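Local coordinates for protein GphF (Cystobacter violaceus, PDB 6MFC) that probably decarboxylates an acyl substrate through a GNAT-like domain, helping to start polyketide biosynthesis, at residues A[72-83]-A[117-128]. Sequence-based numbering, arbitrary orientation.
Sequences LLHEGAIVGATY and LNVDPAVRNHDF
The strand segments 77-83 and 117-119 run antiparallel (172°), joined by backbone hydrogen bonds from Ala81 N to Asn118 O (2.9 Å), Asn118 N to Ala81 O (2.8 Å) and, just past the strand end, Asp120 N to Val79 O. Gly80 faces Val119 as a non-hydrogen-bonded pair; on its other side Val79 and Gly80 both face Leu72, a classic beta bulge where a side chain on Gly80 would crowd Leu72 CB. Leu72 CD2 lies over one face of Phe128 in a CH-pi contact, 3.8 Å from the ring centroid; His126 CB covers the opposite face. With CG anti to the backbone N (chi1 -177°), the His74 ring receives the edge of Phe128, planes at 65°, and meets His126 obliquely. Branched Val79 touches Val123 CG2 through CG1 and Phe128 CD2 through CG2. Asp120 OD1 accepts from Ala122 N in an Asx turn and salt-bridges Arg45. Beside Ala81, a water accepts from Tyr83 OH and Asn118 ND2, while Asn118 OD1 is hydrogen-bonded to Trp47 NE1. The strand-loop-helix unit probably corresponds to the pyrophosphate-binding region of GNAT acetyltransferases. Helix 36-46 packs on Ala81 and Asn118, helix 128-140 on Thr82 and Leu117; both strands are inner ones, between 70-74 and 148-153.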
loop_
_atom_site.group_PDB
_atom_site.type_symbol
_atom_site.label_atom_id
_atom_site.label_comp_id
_atom_site.label_asym_id
_atom_site.label_seq_id
_atom_site.Cartn_x
_atom_site.Cartn_y
_atom_site.Cartn_z
ATOM N N LEU A 72 6.188 1.159 13.124
ATOM C CA LEU A 72 6.453 -0.002 13.960
ATOM C C LEU A 72 7.903 0.042 14.419
ATOM O O LEU A 72 8.816 0.172 13.596
ATOM C CB LEU A 72 6.166 -1.304 13.207
ATOM C CG LEU A 72 6.546 -2.610 13.910
ATOM C CD1 LEU A 72 5.992 -2.661 15.324
ATOM C CD2 LEU A 72 6.049 -3.796 13.108
ATOM N N LEU A 73 8.108 -0.062 15.728
ATOM C CA LEU A 73 9.431 0.050 16.325
ATOM C C LEU A 73 9.938 -1.324 16.740
ATOM O O LEU A 73 9.242 -2.063 17.443
ATOM C CB LEU A 73 9.403 0.983 17.536
ATOM C CG LEU A 73 8.967 2.424 17.276
ATOM C CD1 LEU A 73 9.086 3.244 18.544
ATOM C CD2 LEU A 73 9.797 3.031 16.165
ATOM N N HIS A 74 11.151 -1.656 16.305
ATOM C CA HIS A 74 11.828 -2.877 16.725
ATOM C C HIS A 74 13.274 -2.526 17.034
ATOM O O HIS A 74 13.980 -1.994 16.172
ATOM C CB HIS A 74 11.749 -3.962 15.648
ATOM C CG HIS A 74 12.359 -5.265 16.059
ATOM N ND1 HIS A 74 11.794 -6.083 17.013
ATOM C CD2 HIS A 74 13.488 -5.889 15.648
ATOM C CE1 HIS A 74 12.548 -7.157 17.172
ATOM N NE2 HIS A 74 13.581 -7.064 16.355
ATOM N N GLU A 75 13.705 -2.818 18.264
ATOM C CA GLU A 75 15.042 -2.461 18.737
ATOM C C GLU A 75 15.264 -0.951 18.658
ATOM O O GLU A 75 16.358 -0.477 18.343
ATOM C CB GLU A 75 16.126 -3.218 17.965
ATOM C CG GLU A 75 15.954 -4.732 17.962
ATOM C CD GLU A 75 16.325 -5.370 19.287
ATOM O OE1 GLU A 75 17.044 -4.726 20.079
ATOM O OE2 GLU A 75 15.897 -6.518 19.536
ATOM N N GLY A 76 14.208 -0.187 18.936
ATOM C CA GLY A 76 14.284 1.259 18.910
ATOM C C GLY A 76 14.365 1.884 17.535
ATOM O O GLY A 76 14.629 3.085 17.434
ATOM N N ALA A 77 14.145 1.113 16.473
ATOM C CA ALA A 77 14.234 1.611 15.110
ATOM C C ALA A 77 12.910 1.417 14.387
ATOM O O ALA A 77 12.170 0.465 14.653
ATOM C CB ALA A 77 15.348 0.909 14.326
ATOM N N ILE A 78 12.625 2.327 13.458
ATOM C CA ILE A 78 11.416 2.259 12.641
ATOM C C ILE A 78 11.669 1.230 11.542
ATOM O O ILE A 78 12.261 1.540 10.508
ATOM C CB ILE A 78 11.039 3.624 12.061
ATOM C CG1 ILE A 78 10.835 4.642 13.184
ATOM C CG2 ILE A 78 9.785 3.511 11.204
ATOM C CD1 ILE A 78 10.357 5.990 12.704
ATOM N N VAL A 79 11.225 -0.008 11.770
ATOM C CA VAL A 79 11.328 -1.054 10.756
ATOM C C VAL A 79 10.055 -1.194 9.931
ATOM O O VAL A 79 10.059 -1.932 8.934
ATOM C CB VAL A 79 11.690 -2.416 11.386
ATOM C CG1 VAL A 79 13.036 -2.333 12.082
ATOM C CG2 VAL A 79 10.604 -2.862 12.356
ATOM N N GLY A 80 8.975 -0.513 10.309
ATOM C CA GLY A 80 7.731 -0.581 9.568
ATOM C C GLY A 80 6.975 0.731 9.560
ATOM O O GLY A 80 6.947 1.442 10.568
ATOM N N ALA A 81 6.358 1.065 8.427
ATOM C CA ALA A 81 5.620 2.311 8.281
ATOM C C ALA A 81 4.421 2.099 7.368
ATOM O O ALA A 81 4.531 1.446 6.326
ATOM C CB ALA A 81 6.511 3.426 7.718
ATOM N N THR A 82 3.279 2.657 7.764
ATOM C CA THR A 82 2.056 2.594 6.975
ATOM C C THR A 82 1.480 3.994 6.826
ATOM O O THR A 82 1.346 4.722 7.813
ATOM C CB THR A 82 1.023 1.666 7.621
ATOM O OG1 THR A 82 1.478 0.311 7.536
ATOM C CG2 THR A 82 -0.312 1.790 6.913
ATOM N N TYR A 83 1.145 4.366 5.593
ATOM C CA TYR A 83 0.537 5.651 5.292
ATOM C C TYR A 83 -0.876 5.439 4.767
ATOM O O TYR A 83 -1.157 4.453 4.081
ATOM C CB TYR A 83 1.360 6.423 4.261
ATOM C CG TYR A 83 2.835 6.485 4.580
ATOM C CD1 TYR A 83 3.356 7.517 5.347
ATOM C CD2 TYR A 83 3.707 5.513 4.110
ATOM C CE1 TYR A 83 4.705 7.579 5.638
ATOM C CE2 TYR A 83 5.058 5.566 4.396
ATOM C CZ TYR A 83 5.553 6.601 5.161
ATOM O OH TYR A 83 6.898 6.658 5.448
ATOM N N LEU A 117 2.819 0.604 2.642
ATOM C CA LEU A 117 3.089 -0.246 3.801
ATOM C C LEU A 117 4.479 -0.836 3.590
ATOM O O LEU A 117 4.656 -1.753 2.782
ATOM C CB LEU A 117 2.030 -1.331 3.963
ATOM C CG LEU A 117 2.137 -2.268 5.172
ATOM C CD1 LEU A 117 0.751 -2.648 5.667
ATOM C CD2 LEU A 117 2.930 -3.523 4.837
ATOM N N ASN A 118 5.464 -0.296 4.301
ATOM C CA ASN A 118 6.853 -0.710 4.168
ATOM C C ASN A 118 7.289 -1.453 5.421
ATOM O O ASN A 118 6.989 -1.025 6.541
ATOM C CB ASN A 118 7.767 0.494 3.930
ATOM C CG ASN A 118 7.411 1.256 2.672
ATOM O OD1 ASN A 118 6.959 0.672 1.687
ATOM N ND2 ASN A 118 7.616 2.568 2.696
ATOM N N VAL A 119 7.983 -2.571 5.226
ATOM C CA VAL A 119 8.628 -3.310 6.302
ATOM C C VAL A 119 10.070 -3.554 5.886
ATOM O O VAL A 119 10.329 -3.954 4.745
ATOM C CB VAL A 119 7.913 -4.639 6.604
ATOM C CG1 VAL A 119 8.583 -5.342 7.776
ATOM C CG2 VAL A 119 6.439 -4.396 6.894
ATOM N N ASP A 120 11.001 -3.299 6.801
ATOM C CA ASP A 120 12.419 -3.404 6.480
ATOM C C ASP A 120 12.737 -4.812 5.986
ATOM O O ASP A 120 12.299 -5.793 6.603
ATOM C CB ASP A 120 13.266 -3.061 7.706
ATOM C CG ASP A 120 14.733 -2.851 7.368
ATOM O OD1 ASP A 120 15.378 -3.788 6.852
ATOM O OD2 ASP A 120 15.246 -1.740 7.619
ATOM N N PRO A 121 13.470 -4.956 4.878
ATOM C CA PRO A 121 13.780 -6.303 4.370
ATOM C C PRO A 121 14.563 -7.166 5.344
ATOM O O PRO A 121 14.571 -8.393 5.188
ATOM C CB PRO A 121 14.593 -6.019 3.099
ATOM C CG PRO A 121 14.175 -4.647 2.684
ATOM C CD PRO A 121 13.924 -3.898 3.960
ATOM N N ALA A 122 15.220 -6.573 6.340
ATOM C CA ALA A 122 15.974 -7.347 7.317
ATOM C C ALA A 122 15.098 -7.951 8.407
ATOM O O ALA A 122 15.592 -8.768 9.190
ATOM C CB ALA A 122 17.056 -6.476 7.957
ATOM N N VAL A 123 13.820 -7.578 8.478
ATOM C CA VAL A 123 12.932 -8.073 9.524
ATOM C C VAL A 123 11.733 -8.768 8.891
ATOM O O VAL A 123 10.601 -8.640 9.371
ATOM C CB VAL A 123 12.476 -6.932 10.454
ATOM C CG1 VAL A 123 12.170 -7.466 11.845
ATOM C CG2 VAL A 123 13.529 -5.836 10.518
ATOM N N ARG A 124 11.969 -9.512 7.808
ATOM C CA ARG A 124 10.870 -10.197 7.135
ATOM C C ARG A 124 10.433 -11.449 7.882
ATOM O O ARG A 124 9.250 -11.809 7.840
ATOM C CB ARG A 124 11.264 -10.551 5.698
ATOM C CG ARG A 124 11.490 -9.344 4.802
ATOM C CD ARG A 124 10.351 -8.342 4.932
ATOM N NE ARG A 124 10.563 -7.163 4.098
ATOM C CZ ARG A 124 9.898 -6.908 2.977
ATOM N NH1 ARG A 124 8.962 -7.747 2.551
ATOM N NH2 ARG A 124 10.161 -5.808 2.284
ATOM N N ASN A 125 11.359 -12.120 8.570
ATOM C CA ASN A 125 11.007 -13.339 9.288
ATOM C C ASN A 125 10.102 -13.071 10.482
ATOM O O ASN A 125 9.470 -14.006 10.985
ATOM C CB ASN A 125 12.272 -14.068 9.749
ATOM C CG ASN A 125 13.116 -13.234 10.692
ATOM O OD1 ASN A 125 13.349 -12.050 10.453
ATOM N ND2 ASN A 125 13.580 -13.852 11.773
ATOM N N HIS A 126 10.023 -11.822 10.946
ATOM C CA HIS A 126 9.153 -11.480 12.062
ATOM C C HIS A 126 7.689 -11.371 11.666
ATOM O O HIS A 126 6.840 -11.211 12.551
ATOM C CB HIS A 126 9.604 -10.161 12.698
ATOM C CG HIS A 126 10.778 -10.302 13.614
ATOM N ND1 HIS A 126 12.053 -10.560 13.157
ATOM C CD2 HIS A 126 10.871 -10.223 14.962
ATOM C CE1 HIS A 126 12.881 -10.631 14.185
ATOM N NE2 HIS A 126 12.188 -10.431 15.292
ATOM N N ASP A 127 7.376 -11.453 10.371
ATOM C CA ASP A 127 6.005 -11.323 9.873
ATOM C C ASP A 127 5.374 -10.005 10.320
ATOM O O ASP A 127 4.181 -9.937 10.620
ATOM C CB ASP A 127 5.143 -12.514 10.299
ATOM C CG ASP A 127 5.603 -13.819 9.673
ATOM O OD1 ASP A 127 6.642 -13.813 8.981
ATOM O OD2 ASP A 127 4.924 -14.849 9.870
ATOM N N PHE A 128 6.189 -8.947 10.367
ATOM C CA PHE A 128 5.688 -7.632 10.746
ATOM C C PHE A 128 4.745 -7.046 9.703
ATOM O O PHE A 128 3.929 -6.181 10.040
ATOM C CB PHE A 128 6.855 -6.672 10.981
ATOM C CG PHE A 128 7.498 -6.814 12.330
ATOM C CD1 PHE A 128 6.812 -7.391 13.386
ATOM C CD2 PHE A 128 8.790 -6.357 12.546
ATOM C CE1 PHE A 128 7.403 -7.517 14.632
ATOM C CE2 PHE A 128 9.384 -6.481 13.788
ATOM C CZ PHE A 128 8.691 -7.060 14.830
HETATM O O HOH W 1 8.720 4.856 4.318
#